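Local structure of Myo-inositol-1-phosphate synthase-related protein (Thermotoga maritima MSB8, 3CIN) at residues K97-G102 against D125-E130; K159-N164 against T172-Y177. The protein binds nicotinamide-adenine-dinucleotide on a Rossmann-type domain and belongs with the myo-inositol-1-phosphate synthase-related proteins. All coordinates share one frame; numbering follows the deposited sequence.

Contact 1 (K97-G102 against D125-E130). With NAD (nicotinamide-adenine-dinucleotide), chain F.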
loop_
_atom_site.group_PDB
_atom_site.type_symbol
_atom_site.label_atom_id
_atom_site.label_comp_id
_atom_site.label_asym_id
_atom_site.label_seq_id
_atom_site.Cartn_x
_atom_site.Cartn_y
_atom_site.Cartn_z
ATOM N N LYS A 97 -40.840 -4.386 18.796
ATOM C CA LYS A 97 -41.156 -4.031 17.408
ATOM C C LYS A 97 -41.191 -2.519 17.214
ATOM O O LYS A 97 -41.937 -1.790 17.906
ATOM C CB LYS A 97 -42.537 -4.666 17.018
ATOM C CG LYS A 97 -42.980 -4.438 15.585
ATOM C CD LYS A 97 -44.222 -5.216 15.248
ATOM C CE LYS A 97 -45.393 -4.794 16.021
ATOM N NZ LYS A 97 -46.484 -5.790 15.771
ATOM N N GLY A 98 -40.416 -2.071 16.224
ATOM C CA GLY A 98 -40.432 -0.707 15.745
ATOM C C GLY A 98 -41.345 -0.426 14.559
ATOM O O GLY A 98 -42.425 -0.968 14.468
ATOM N N VAL A 99 -40.916 0.507 13.710
ATOM C CA VAL A 99 -41.589 0.884 12.474
ATOM C C VAL A 99 -40.602 0.647 11.342
ATOM O O VAL A 99 -39.445 1.081 11.432
ATOM C CB VAL A 99 -42.032 2.382 12.526
ATOM C CG1 VAL A 99 -43.066 2.590 13.596
ATOM C CG2 VAL A 99 -40.914 3.300 12.798
ATOM N N HIS A 100 -41.029 -0.013 10.276
ATOM C CA HIS A 100 -40.071 -0.469 9.255
ATOM C C HIS A 100 -39.916 0.457 8.091
ATOM O O HIS A 100 -38.818 0.645 7.573
ATOM C CB HIS A 100 -40.326 -1.917 8.764
ATOM C CG HIS A 100 -41.660 -2.169 8.135
ATOM N ND1 HIS A 100 -41.934 -1.876 6.816
ATOM C CD2 HIS A 100 -42.780 -2.753 8.630
ATOM C CE1 HIS A 100 -43.176 -2.231 6.533
ATOM N NE2 HIS A 100 -43.707 -2.780 7.614
ATOM N N LEU A 101 -41.033 1.022 7.662
ATOM C CA LEU A 101 -41.092 1.732 6.397
ATOM C C LEU A 101 -40.270 0.996 5.328
ATOM O O LEU A 101 -40.460 -0.209 5.135
ATOM C CB LEU A 101 -40.690 3.181 6.600
ATOM C CG LEU A 101 -41.783 3.918 7.376
ATOM C CD1 LEU A 101 -41.207 5.132 7.999
ATOM C CD2 LEU A 101 -42.937 4.266 6.434
ATOM N N GLY A 102 -39.363 1.661 4.642
ATOM C CA GLY A 102 -38.644 0.968 3.553
ATOM C C GLY A 102 -37.319 0.328 3.936
ATOM O O GLY A 102 -36.555 -0.086 3.070
ATOM N N ASP A 125 -47.362 7.621 18.567
ATOM C CA ASP A 125 -47.955 7.696 19.909
ATOM C C ASP A 125 -47.731 6.395 20.696
ATOM O O ASP A 125 -47.513 6.414 21.893
ATOM C CB ASP A 125 -49.431 7.981 19.801
ATOM C CG ASP A 125 -49.726 9.391 19.353
ATOM O OD1 ASP A 125 -48.831 10.297 19.451
ATOM O OD2 ASP A 125 -50.862 9.593 18.889
ATOM N N THR A 126 -47.785 5.267 20.019
ATOM C CA THR A 126 -47.476 3.976 20.634
ATOM C C THR A 126 -46.010 3.871 21.101
ATOM O O THR A 126 -45.737 3.430 22.218
ATOM C CB THR A 126 -47.752 2.790 19.654
ATOM O OG1 THR A 126 -49.134 2.758 19.298
ATOM C CG2 THR A 126 -47.363 1.475 20.313
ATOM N N LEU A 127 -45.061 4.218 20.232
ATOM C CA LEU A 127 -43.663 4.343 20.647
ATOM C C LEU A 127 -43.492 5.241 21.864
ATOM O O LEU A 127 -42.832 4.845 22.822
ATOM C CB LEU A 127 -42.775 4.841 19.488
ATOM C CG LEU A 127 -42.612 3.814 18.360
ATOM C CD1 LEU A 127 -41.899 4.531 17.192
ATOM C CD2 LEU A 127 -41.901 2.499 18.772
ATOM N N VAL A 128 -44.079 6.418 21.848
ATOM C CA VAL A 128 -43.929 7.374 22.927
ATOM C C VAL A 128 -44.429 6.736 24.231
ATOM O O VAL A 128 -43.762 6.819 25.254
ATOM C CB VAL A 128 -44.640 8.716 22.614
ATOM C CG1 VAL A 128 -44.710 9.676 23.804
ATOM C CG2 VAL A 128 -43.973 9.425 21.414
ATOM N N LYS A 129 -45.620 6.132 24.205
ATOM C CA LYS A 129 -46.109 5.474 25.404
ATOM C C LYS A 129 -45.144 4.380 25.918
ATOM O O LYS A 129 -44.842 4.320 27.121
ATOM C CB LYS A 129 -47.470 4.797 25.163
ATOM C CG LYS A 129 -47.933 4.011 26.354
ATOM N N GLU A 130 -44.659 3.523 25.013
ATOM C CA GLU A 130 -43.653 2.506 25.420
ATOM C C GLU A 130 -42.334 3.119 26.049
ATOM O O GLU A 130 -41.813 2.679 27.094
ATOM C CB GLU A 130 -43.295 1.570 24.233
ATOM C CG GLU A 130 -44.404 0.604 23.835
ATOM C CD GLU A 130 -44.204 -0.072 22.467
ATOM O OE1 GLU A 130 -43.075 -0.211 21.988
ATOM O OE2 GLU A 130 -45.198 -0.507 21.868
HETATM P PA NAD F . -26.719 -3.924 10.642
HETATM O O1A NAD F . -25.847 -5.011 11.211
HETATM O O2A NAD F . -27.464 -4.385 9.427
HETATM O O5B NAD F . -27.778 -3.607 11.755
HETATM C C5B NAD F . -28.926 -2.813 11.464
HETATM C C4B NAD F . -30.047 -3.296 12.367
HETATM O O4B NAD F . -31.131 -2.386 12.277
HETATM C C3B NAD F . -30.597 -4.676 12.027
HETATM O O3B NAD F . -30.786 -5.456 13.196
HETATM C C2B NAD F . -31.937 -4.373 11.370
HETATM O O2B NAD F . -32.810 -5.470 11.399
HETATM C C1B NAD F . -32.356 -3.153 12.159
HETATM N N9A NAD F . -33.357 -2.299 11.515
HETATM C C8A NAD F . -33.380 -1.992 10.158
HETATM N N7A NAD F . -34.377 -1.059 9.984
HETATM C C5A NAD F . -34.955 -0.824 11.208
HETATM C C6A NAD F . -36.055 -0.056 11.598
HETATM N N6A NAD F . -36.748 0.743 10.727
HETATM N N1A NAD F . -36.347 -0.014 12.947
HETATM C C2A NAD F . -35.620 -0.772 13.848
HETATM N N3A NAD F . -34.583 -1.598 13.467
HETATM C C4A NAD F . -34.284 -1.605 12.152
HETATM O O3 NAD F . -25.882 -2.621 10.353
HETATM P PN NAD F . -24.708 -2.057 11.244
HETATM O O1N NAD F . -23.419 -2.440 10.599
HETATM O O2N NAD F . -24.988 -2.286 12.692
HETATM O O5D NAD F . -24.840 -0.497 10.952
HETATM C C5D NAD F . -25.885 0.247 11.534
HETATM C C4D NAD F . -25.976 1.643 10.928
HETATM O O4D NAD F . -24.837 2.366 11.306
HETATM C C3D NAD F . -26.077 1.707 9.412
HETATM O O3D NAD F . -26.962 2.789 9.024
HETATM C C2D NAD F . -24.659 2.100 9.028
HETATM O O2D NAD F . -24.618 2.824 7.795
HETATM C C1D NAD F . -24.319 3.021 10.179
HETATM N N1N NAD F . -22.880 3.216 10.344
HETATM C C2N NAD F . -22.091 2.168 10.595
HETATM C C3N NAD F . -20.715 2.474 10.773
HETATM C C7N NAD F . -19.863 1.410 11.296
HETATM O O7N NAD F . -20.456 0.188 11.454
HETATM N N7N NAD F . -18.580 1.663 11.599
HETATM C C4N NAD F . -20.216 3.758 10.674
HETATM C C5N NAD F . -21.050 4.803 10.402
HETATM C C6N NAD F . -22.412 4.502 10.257
HETATM O O HOH W 1 -43.655 -2.172 20.032
#
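Val99 and Leu127 meet where the loop after strand 96-97, an edge strand, within this chain, of the Rossmann-type parallel sheet, passes helix 120-134. The apolar part is small: Val99 CG1 lies 4.2 Å from Leu127 CD1, methyl against methyl, while the other branch, Leu127 CD2, comes within 4.4 Å of the backbone oxygen Lys97 O. With chi2 at 171°, CD1 continues the line of the Leu127 side chain away from CA and is the methyl that meets Val99; Leu114 and Tyr175 also pack on this leucine.

The polar part is indirect. No hydrogen bond joins the two segments directly; one water bridges them, hydrogen-bonded to Lys97 O and to Glu130 OE1, each at 2.8 Å. Glu130 OE1 has a second partner in the hydroxyl of Tyr64, so strand 58-65, which carries Tyr64, also holds the carboxylate.

Further along the loop, His100 is held at both ring nitrogens. His100 ND1 donates to Leu101 O at 2.8 Å, reaching a lone pair in the carbonyl plane with the acceptor close to the imidazole plane, and His100 NE2 bonds Asp116, which fixes the rotation of the ring.

The loop backbone also binds nicotinamide-adenine-dinucleotide: its adenine amino group donates from N6A to Val99 O at 2.8 Å, with a bent N-H...O angle of 140°.

Contact 2 (K159-N164 against T172-Y177); sequences KAIENN and TQVYAY. With NAD (nicotinamide-adenine-dinucleotide), chain F.
Ile161, near the end of helix 154-162, packs its side chain against Tyr177 and Val174 of helix 171-186. Its CB stands 4.2 Å from Tyr177 CZ, at the hydroxyl-bearing end of the ring. From there the chain branches. CG2 lies near that same end, 3.9 Å from Tyr177 CE2 and about as far from the hydroxyl oxygen. CG1, turned anti to the carbonyl carbon (chi1 -64°), sits over the middle of the ring: it is 3.8 Å from the centroid of Tyr177 and only 1° off the ring normal, a CH-pi contact centred on the face. The tip, CD1, passes Tyr177 CD2 and reaches Val174 CG2 at 4.3 Å, so one isoleucine spans two positions of the partner helix. In Tyr177, CG anti to the backbone N (chi1 -178°) swings the ring toward helix 154-162, and a nearly perpendicular second torsion sets how its face is turned.

That helix closes just beyond Ile161 in a Schellman motif, with Asn164 at positive phi as the C-prime residue and its N bonded to Ile161 O at 3.1 Å. Tyr175 belongs to a different face of helix 171-186, and its hydroxyl donates to N1A of nicotinamide-adenine-dinucleotide at 2.6 Å, in the plane of the phenol ring. The arrangement is helix-helix packing in a Rossmann-type domain, on a helix whose Tyr175 reaches the adenine.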
loop_
_atom_site.group_PDB
_atom_site.type_symbol
_atom_site.label_atom_id
_atom_site.label_comp_id
_atom_site.label_asym_id
_atom_site.label_seq_id
_atom_site.Cartn_x
_atom_site.Cartn_y
_atom_site.Cartn_z
ATOM N N LYS A 159 -46.665 17.554 8.226
ATOM C CA LYS A 159 -47.684 17.113 7.286
ATOM C C LYS A 159 -47.485 15.663 6.850
ATOM O O LYS A 159 -48.465 14.901 6.713
ATOM C CB LYS A 159 -47.714 18.048 6.081
ATOM C CG LYS A 159 -48.486 19.327 6.386
ATOM C CD LYS A 159 -48.563 20.258 5.237
ATOM C CE LYS A 159 -49.367 21.502 5.645
ATOM N NZ LYS A 159 -49.691 22.392 4.489
ATOM N N ALA A 160 -46.224 15.270 6.661
ATOM C CA ALA A 160 -45.880 13.872 6.315
ATOM C C ALA A 160 -46.362 12.889 7.356
ATOM O O ALA A 160 -47.016 11.864 7.031
ATOM C CB ALA A 160 -44.358 13.729 6.054
ATOM N N ILE A 161 -46.174 13.237 8.624
ATOM C CA ILE A 161 -46.685 12.362 9.686
ATOM C C ILE A 161 -48.219 12.346 9.719
ATOM O O ILE A 161 -48.891 11.256 9.777
ATOM C CB ILE A 161 -46.136 12.791 11.062
ATOM C CG1 ILE A 161 -44.600 12.621 11.085
ATOM C CG2 ILE A 161 -46.867 12.015 12.160
ATOM C CD1 ILE A 161 -44.102 11.161 11.058
ATOM N N GLU A 162 -48.794 13.547 9.693
ATOM C CA GLU A 162 -50.241 13.727 9.817
ATOM C C GLU A 162 -50.981 12.964 8.718
ATOM O O GLU A 162 -52.034 12.382 8.956
ATOM C CB GLU A 162 -50.596 15.221 9.751
ATOM C CG GLU A 162 -52.093 15.543 9.841
ATOM C CD GLU A 162 -52.800 14.946 11.050
ATOM O OE1 GLU A 162 -52.167 14.879 12.131
ATOM O OE2 GLU A 162 -54.001 14.559 10.906
ATOM N N ASN A 163 -50.419 12.980 7.514
ATOM C CA ASN A 163 -51.067 12.386 6.360
ATOM C C ASN A 163 -50.682 10.940 6.102
ATOM O O ASN A 163 -51.035 10.413 5.032
ATOM C CB ASN A 163 -50.781 13.250 5.129
ATOM C CG ASN A 163 -51.508 14.613 5.197
ATOM O OD1 ASN A 163 -52.541 14.742 5.856
ATOM N ND2 ASN A 163 -50.963 15.606 4.517
ATOM N N ASN A 164 -49.973 10.317 7.052
ATOM C CA ASN A 164 -49.560 8.912 6.971
ATOM C C ASN A 164 -48.768 8.656 5.683
ATOM O O ASN A 164 -49.026 7.685 4.955
ATOM C CB ASN A 164 -50.785 7.999 7.041
ATOM C CG ASN A 164 -50.432 6.551 7.347
ATOM O OD1 ASN A 164 -49.434 6.268 8.004
ATOM N ND2 ASN A 164 -51.281 5.619 6.883
ATOM N N THR A 172 -35.845 6.386 10.466
ATOM C CA THR A 172 -35.093 7.323 11.308
ATOM C C THR A 172 -35.829 8.651 11.423
ATOM O O THR A 172 -35.869 9.247 12.525
ATOM C CB THR A 172 -33.679 7.567 10.720
ATOM O OG1 THR A 172 -32.939 6.329 10.730
ATOM C CG2 THR A 172 -32.959 8.668 11.474
ATOM N N GLN A 173 -36.471 9.119 10.331
ATOM C CA GLN A 173 -37.242 10.367 10.408
ATOM C C GLN A 173 -38.427 10.213 11.367
ATOM O O GLN A 173 -38.717 11.083 12.132
ATOM C CB GLN A 173 -37.673 10.806 9.037
ATOM C CG GLN A 173 -36.480 11.230 8.178
ATOM C CD GLN A 173 -36.881 11.515 6.715
ATOM O OE1 GLN A 173 -37.739 10.823 6.151
ATOM N NE2 GLN A 173 -36.228 12.511 6.081
ATOM N N VAL A 174 -39.111 9.076 11.309
ATOM C CA VAL A 174 -40.235 8.808 12.197
ATOM C C VAL A 174 -39.740 8.654 13.632
ATOM O O VAL A 174 -40.361 9.216 14.592
ATOM C CB VAL A 174 -40.991 7.555 11.738
ATOM C CG1 VAL A 174 -42.107 7.203 12.758
ATOM C CG2 VAL A 174 -41.610 7.764 10.323
ATOM N N TYR A 175 -38.647 7.925 13.827
ATOM C CA TYR A 175 -38.088 7.779 15.185
ATOM C C TYR A 175 -37.632 9.098 15.848
ATOM O O TYR A 175 -37.905 9.300 17.037
ATOM C CB TYR A 175 -36.955 6.796 15.208
ATOM C CG TYR A 175 -37.289 5.359 14.970
ATOM C CD1 TYR A 175 -38.342 4.712 15.627
ATOM C CD2 TYR A 175 -36.495 4.581 14.119
ATOM C CE1 TYR A 175 -38.571 3.372 15.451
ATOM C CE2 TYR A 175 -36.730 3.231 13.951
ATOM C CZ TYR A 175 -37.789 2.628 14.612
ATOM O OH TYR A 175 -38.056 1.283 14.388
ATOM N N ALA A 176 -36.954 9.973 15.108
ATOM C CA ALA A 176 -36.564 11.282 15.618
ATOM C C ALA A 176 -37.794 12.176 15.985
ATOM O O ALA A 176 -37.774 12.947 16.949
ATOM C CB ALA A 176 -35.663 12.016 14.591
ATOM N N TYR A 177 -38.815 12.107 15.151
ATOM C CA TYR A 177 -40.083 12.746 15.431
ATOM C C TYR A 177 -40.661 12.209 16.745
ATOM O O TYR A 177 -41.008 13.007 17.632
ATOM C CB TYR A 177 -41.022 12.556 14.259
ATOM C CG TYR A 177 -42.357 13.218 14.411
ATOM C CD1 TYR A 177 -42.575 14.516 14.014
ATOM C CD2 TYR A 177 -43.423 12.506 14.953
ATOM C CE1 TYR A 177 -43.805 15.087 14.146
ATOM C CE2 TYR A 177 -44.627 13.078 15.124
ATOM C CZ TYR A 177 -44.834 14.354 14.692
ATOM O OH TYR A 177 -46.083 14.901 14.828
HETATM P PA NAD F . -26.719 -3.924 10.642
HETATM O O1A NAD F . -25.847 -5.011 11.211
HETATM O O2A NAD F . -27.464 -4.385 9.427
HETATM O O5B NAD F . -27.778 -3.607 11.755
HETATM C C5B NAD F . -28.926 -2.813 11.464
HETATM C C4B NAD F . -30.047 -3.296 12.367
HETATM O O4B NAD F . -31.131 -2.386 12.277
HETATM C C3B NAD F . -30.597 -4.676 12.027
HETATM O O3B NAD F . -30.786 -5.456 13.196
HETATM C C2B NAD F . -31.937 -4.373 11.370
HETATM O O2B NAD F . -32.810 -5.470 11.399
HETATM C C1B NAD F . -32.356 -3.153 12.159
HETATM N N9A NAD F . -33.357 -2.299 11.515
HETATM C C8A NAD F . -33.380 -1.992 10.158
HETATM N N7A NAD F . -34.377 -1.059 9.984
HETATM C C5A NAD F . -34.955 -0.824 11.208
HETATM C C6A NAD F . -36.055 -0.056 11.598
HETATM N N6A NAD F . -36.748 0.743 10.727
HETATM N N1A NAD F . -36.347 -0.014 12.947
HETATM C C2A NAD F . -35.620 -0.772 13.848
HETATM N N3A NAD F . -34.583 -1.598 13.467
HETATM C C4A NAD F . -34.284 -1.605 12.152
HETATM O O3 NAD F . -25.882 -2.621 10.353
HETATM P PN NAD F . -24.708 -2.057 11.244
HETATM O O1N NAD F . -23.419 -2.440 10.599
HETATM O O2N NAD F . -24.988 -2.286 12.692
HETATM O O5D NAD F . -24.840 -0.497 10.952
HETATM C C5D NAD F . -25.885 0.247 11.534
HETATM C C4D NAD F . -25.976 1.643 10.928
HETATM O O4D NAD F . -24.837 2.366 11.306
HETATM C C3D NAD F . -26.077 1.707 9.412
HETATM O O3D NAD F . -26.962 2.789 9.024
HETATM C C2D NAD F . -24.659 2.100 9.028
HETATM O O2D NAD F . -24.618 2.824 7.795
HETATM C C1D NAD F . -24.319 3.021 10.179
HETATM N N1N NAD F . -22.880 3.216 10.344
HETATM C C2N NAD F . -22.091 2.168 10.595
HETATM C C3N NAD F . -20.715 2.474 10.773
HETATM C C7N NAD F . -19.863 1.410 11.296
HETATM O O7N NAD F . -20.456 0.188 11.454
HETATM N N7N NAD F . -18.580 1.663 11.599
HETATM C C4N NAD F . -20.216 3.758 10.674
HETATM C C5N NAD F . -21.050 4.803 10.402
HETATM C C6N NAD F . -22.412 4.502 10.257
#

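How the contacts relate
Contact 1 closes before contact 2 opens along the chain, and their centres are 11 Å apart on the same side of the chain's centre. Helix 171-186 ties them together. The hydroxyl of Tyr175, from contact 2, probably hydrogen-bonds Val99 N of contact 1 at 3.0 Å, and Tyr175 CD1 packs against Leu127 CD1 at 3.9 Å. Leu101 and Val174 also touch. Helix 120-134 reaches helix 171-186 through Val124, which meets both Val174 and Tyr177. The contacts thus adjoin near the adenine end of the nicotinamide-adenine-dinucleotide pocket, which the loop after strand 96-97 reaches directly through Val99 and helix 171-186 through Tyr175, while the Ile161-Tyr177 packing lies further back.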